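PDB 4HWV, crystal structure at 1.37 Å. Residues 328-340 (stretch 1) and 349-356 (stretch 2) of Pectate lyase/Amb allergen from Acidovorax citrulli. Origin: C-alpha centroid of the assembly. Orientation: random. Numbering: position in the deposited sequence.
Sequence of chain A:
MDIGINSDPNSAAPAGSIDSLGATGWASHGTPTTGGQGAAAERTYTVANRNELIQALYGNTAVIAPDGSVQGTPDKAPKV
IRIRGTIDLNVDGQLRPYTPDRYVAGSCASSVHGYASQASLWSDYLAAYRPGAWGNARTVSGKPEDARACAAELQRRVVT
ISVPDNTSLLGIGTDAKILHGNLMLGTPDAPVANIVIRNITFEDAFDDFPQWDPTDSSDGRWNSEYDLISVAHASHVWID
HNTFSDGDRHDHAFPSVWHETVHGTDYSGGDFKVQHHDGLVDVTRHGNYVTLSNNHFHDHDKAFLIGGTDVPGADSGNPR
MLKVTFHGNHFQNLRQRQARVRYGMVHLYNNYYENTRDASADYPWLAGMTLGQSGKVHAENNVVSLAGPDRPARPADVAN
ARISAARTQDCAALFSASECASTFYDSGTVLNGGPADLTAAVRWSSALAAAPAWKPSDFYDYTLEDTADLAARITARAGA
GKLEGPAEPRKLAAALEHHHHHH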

# COMPACT_ATOMS: atom_id res chain seq x y z
N GLY A 328 -5.76 8.29 -24.08
CA GLY A 328 -5.75 9.28 -23.02
C GLY A 328 -5.41 8.71 -21.66
O GLY A 328 -5.63 9.36 -20.64
N ASN A 329 -4.88 7.49 -21.62
CA ASN A 329 -4.59 6.87 -20.33
C ASN A 329 -3.19 7.17 -19.86
O ASN A 329 -2.28 7.40 -20.67
CB ASN A 329 -4.77 5.34 -20.41
CG ASN A 329 -6.17 4.94 -20.87
OD1 ASN A 329 -7.15 5.11 -20.15
ND2 ASN A 329 -6.26 4.41 -22.09
N HIS A 330 -3.03 7.15 -18.54
CA HIS A 330 -1.72 7.19 -17.89
C HIS A 330 -1.41 5.75 -17.47
O HIS A 330 -2.12 5.18 -16.65
CB HIS A 330 -1.79 8.11 -16.68
CG HIS A 330 -0.46 8.47 -16.09
ND1 HIS A 330 -0.36 9.24 -14.96
CD2 HIS A 330 0.81 8.23 -16.51
CE1 HIS A 330 0.92 9.43 -14.67
NE2 HIS A 330 1.65 8.83 -15.59
N PHE A 331 -0.37 5.17 -18.09
CA PHE A 331 0.09 3.82 -17.79
C PHE A 331 1.36 3.98 -16.96
O PHE A 331 2.46 4.11 -17.51
CB PHE A 331 0.43 3.07 -19.08
CG PHE A 331 -0.74 2.84 -20.03
CD1 PHE A 331 -1.97 2.30 -19.59
CD2 PHE A 331 -0.59 3.11 -21.38
CE1 PHE A 331 -2.99 2.06 -20.50
CE2 PHE A 331 -1.61 2.86 -22.30
CZ PHE A 331 -2.80 2.32 -21.87
N GLN A 332 1.22 3.99 -15.63
CA GLN A 332 2.32 4.36 -14.74
C GLN A 332 2.75 3.19 -13.87
O GLN A 332 1.92 2.53 -13.25
CB GLN A 332 1.88 5.53 -13.86
CG GLN A 332 2.96 6.02 -12.91
CD GLN A 332 2.53 7.19 -12.06
OE1 GLN A 332 1.34 7.41 -11.84
NE2 GLN A 332 3.49 7.94 -11.56
N ASN A 333 4.05 2.91 -13.82
CA ASN A 333 4.54 1.83 -12.97
C ASN A 333 3.83 0.51 -13.26
O ASN A 333 3.44 -0.21 -12.33
CB ASN A 333 4.42 2.17 -11.49
CG ASN A 333 5.16 3.41 -11.12
OD1 ASN A 333 6.03 3.89 -11.86
ND2 ASN A 333 4.82 3.96 -9.97
N LEU A 334 3.67 0.20 -14.55
CA LEU A 334 3.16 -1.10 -14.97
C LEU A 334 4.32 -1.89 -15.56
O LEU A 334 5.15 -1.34 -16.31
CB LEU A 334 2.05 -0.96 -16.02
CG LEU A 334 0.89 -0.01 -15.69
CD1 LEU A 334 -0.09 0.04 -16.86
CD2 LEU A 334 0.17 -0.48 -14.41
N ARG A 335 4.37 -3.18 -15.27
CA ARG A 335 5.50 -3.98 -15.73
C ARG A 335 5.39 -4.50 -17.16
O ARG A 335 6.37 -4.47 -17.91
CB ARG A 335 5.74 -5.15 -14.77
CG ARG A 335 6.88 -6.07 -15.16
CD ARG A 335 7.43 -6.76 -13.92
NE ARG A 335 8.39 -7.82 -14.21
CZ ARG A 335 9.69 -7.62 -14.41
NH1 ARG A 335 10.17 -6.38 -14.41
NH2 ARG A 335 10.50 -8.65 -14.63
N GLN A 336 4.21 -4.97 -17.55
CA GLN A 336 4.06 -5.61 -18.86
C GLN A 336 2.60 -5.70 -19.26
O GLN A 336 1.71 -5.27 -18.52
CB GLN A 336 4.70 -7.01 -18.86
CG GLN A 336 4.08 -7.96 -17.83
CD GLN A 336 4.82 -9.27 -17.73
OE1 GLN A 336 5.05 -9.94 -18.74
NE2 GLN A 336 5.23 -9.63 -16.51
N ARG A 337 2.36 -6.26 -20.45
CA ARG A 337 1.01 -6.34 -21.02
C ARG A 337 0.35 -4.97 -21.07
O ARG A 337 -0.76 -4.77 -20.56
CB ARG A 337 0.11 -7.32 -20.26
CG ARG A 337 0.65 -8.73 -20.19
CD ARG A 337 -0.49 -9.64 -19.72
NE ARG A 337 -0.06 -11.01 -19.43
CZ ARG A 337 -0.75 -11.88 -18.72
NH1 ARG A 337 -1.91 -11.54 -18.16
NH2 ARG A 337 -0.29 -13.11 -18.57
N GLN A 338 1.01 -4.02 -21.71
CA GLN A 338 0.44 -2.69 -21.79
C GLN A 338 0.35 -2.18 -23.25
O GLN A 338 0.97 -1.18 -23.60
CB GLN A 338 1.15 -1.71 -20.83
CG GLN A 338 2.68 -1.61 -20.93
CD GLN A 338 3.32 -0.99 -19.69
OE1 GLN A 338 2.87 0.05 -19.18
NE2 GLN A 338 4.40 -1.59 -19.21
N ALA A 339 -0.44 -2.84 -24.10
CA ALA A 339 -1.27 -4.03 -23.85
C ALA A 339 -0.66 -5.23 -24.57
O ALA A 339 0.11 -5.06 -25.53
CB ALA A 339 -2.70 -3.79 -24.34
N ARG A 340 -1.01 -6.44 -24.14
CA ARG A 340 -0.61 -7.65 -24.86
C ARG A 340 -1.77 -8.09 -25.74
O ARG A 340 -2.84 -8.46 -25.23
CB ARG A 340 -0.23 -8.77 -23.89
CG ARG A 340 0.46 -9.95 -24.58
CD ARG A 340 0.36 -11.26 -23.78
NE ARG A 340 1.31 -12.24 -24.32
CZ ARG A 340 1.13 -12.92 -25.46
NH1 ARG A 340 0.03 -12.74 -26.18
NH2 ARG A 340 2.07 -13.76 -25.89
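Stretch 2 349-356: YNNYYENT

The shortest hydrogen bond joins two side chains: His330 NE2 donates to Glu354 OE1 at 2.7 Å. Nearly as short is the hydrogen bond from Tyr353 OH to the backbone atom Gln338 O, at 2.8 Å.

Stretch 2 runs beside stretch 1 as a parallel strand. The axes of 330-332 and 352-356 differ by 10° in direction and approach to 4.7 Å. His330 pairs with Tyr352, Phe331 with Tyr353, and Gln332 with Glu354, with CA-CA distances of 4.9, 4.6 and 4.7 Å. The backbone hydrogen bonds alternate as parallel pairing requires. Tyr352 N donates to Asn329 O and Phe331 N to Tyr352 O, both at 2.8 Å. Glu354 N then donates to Phe331 O at 2.9 Å, and Asn333 N to Glu354 O at 2.8 Å.

Before the strands, Asn351 OD1 accepts from both Asn329 N and Asn329 ND2, each at 3.0 Å. These two asparagines have nearly the same rotamer, with chi1 in m. Gly328, at positive phi, adds a weak hydrogen bond from its N to Asn350 O at 2.9 Å.

Stretch 1 turns a corner at Asn333, where phi and psi are 53° and 45°. Asn355 reaches across this corner: its ND2 makes a weak hydrogen bond to Leu334 O at 2.8 Å. One water donates to Asn333 OD1 at 2.9 Å, weakly, and to Asn355 OD1 at 2.8 Å.

The packing divides between two faces. His330, Tyr352, Gln332 and Glu354 share one. There the His330 and Tyr352 rings are nearly parallel, at 8°, but slid apart and barely overlapping. Phe331 and Tyr353 share the other. Phe331 CD2 lies over one face of the Tyr353 ring, 3.3 Å from Tyr353 CE2, with the ring planes at 50°. Phe331 CE2 also meets Asn351 CB at 3.4 Å.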

# COMPACT_ATOMS: atom_id res chain seq x y z
N TYR A 349 -3.87 5.15 -28.72
CA TYR A 349 -3.44 6.48 -29.11
C TYR A 349 -3.42 7.46 -27.95
O TYR A 349 -4.25 7.39 -27.06
CB TYR A 349 -4.25 7.03 -30.29
CG TYR A 349 -5.71 7.40 -30.07
CD1 TYR A 349 -6.73 6.44 -30.18
CD2 TYR A 349 -6.10 8.72 -29.82
CE1 TYR A 349 -8.06 6.80 -30.04
CE2 TYR A 349 -7.43 9.07 -29.66
CZ TYR A 349 -8.40 8.11 -29.77
OH TYR A 349 -9.73 8.47 -29.61
N ASN A 350 -2.44 8.36 -27.96
CA ASN A 350 -2.38 9.43 -26.97
C ASN A 350 -2.43 8.89 -25.54
O ASN A 350 -3.18 9.41 -24.69
CB ASN A 350 -3.52 10.45 -27.16
CG ASN A 350 -3.36 11.31 -28.42
OD1 ASN A 350 -4.36 11.78 -28.93
ND2 ASN A 350 -2.12 11.57 -28.87
N ASN A 351 -1.65 7.85 -25.27
CA ASN A 351 -1.44 7.41 -23.90
C ASN A 351 -0.06 7.86 -23.43
O ASN A 351 0.83 8.10 -24.25
CB ASN A 351 -1.55 5.89 -23.80
CG ASN A 351 -2.87 5.39 -24.30
OD1 ASN A 351 -3.90 5.55 -23.63
ND2 ASN A 351 -2.87 4.81 -25.50
N TYR A 352 0.09 8.00 -22.12
CA TYR A 352 1.37 8.35 -21.51
C TYR A 352 1.83 7.18 -20.65
O TYR A 352 1.19 6.85 -19.64
CB TYR A 352 1.22 9.59 -20.63
CG TYR A 352 2.45 9.98 -19.85
CD1 TYR A 352 3.73 9.78 -20.36
CD2 TYR A 352 2.34 10.59 -18.61
CE1 TYR A 352 4.85 10.15 -19.64
CE2 TYR A 352 3.46 10.96 -17.88
CZ TYR A 352 4.71 10.74 -18.41
OH TYR A 352 5.83 11.14 -17.71
N TYR A 353 2.92 6.55 -21.08
CA TYR A 353 3.57 5.48 -20.33
C TYR A 353 4.69 6.09 -19.50
O TYR A 353 5.51 6.84 -20.03
CB TYR A 353 4.20 4.49 -21.29
CG TYR A 353 3.25 3.71 -22.17
CD1 TYR A 353 2.72 4.26 -23.35
CD2 TYR A 353 2.93 2.39 -21.86
CE1 TYR A 353 1.89 3.50 -24.17
CE2 TYR A 353 2.10 1.64 -22.67
CZ TYR A 353 1.59 2.18 -23.83
OH TYR A 353 0.78 1.44 -24.64
N GLU A 354 4.74 5.74 -18.23
CA GLU A 354 5.71 6.31 -17.32
C GLU A 354 6.20 5.26 -16.34
O GLU A 354 5.41 4.72 -15.55
CB GLU A 354 5.09 7.49 -16.56
CG GLU A 354 6.05 8.18 -15.60
CD GLU A 354 5.43 9.32 -14.79
OE1 GLU A 354 4.19 9.48 -14.81
OE2 GLU A 354 6.19 10.04 -14.12
N ASN A 355 7.50 4.96 -16.39
CA ASN A 355 8.06 3.94 -15.50
C ASN A 355 9.58 4.05 -15.52
O ASN A 355 10.15 4.94 -16.17
CB ASN A 355 7.60 2.52 -15.94
CG ASN A 355 7.60 1.51 -14.78
OD1 ASN A 355 8.17 1.76 -13.72
ND2 ASN A 355 7.00 0.33 -15.01
N THR A 356 10.22 3.13 -14.80
CA THR A 356 11.66 2.96 -14.87
C THR A 356 11.98 1.50 -15.09
O THR A 356 11.20 0.63 -14.70
CB THR A 356 12.34 3.46 -13.60
OG1 THR A 356 13.76 3.27 -13.72
CG2 THR A 356 11.84 2.73 -12.35
O HOH W 1 8.42 2.56 -11.01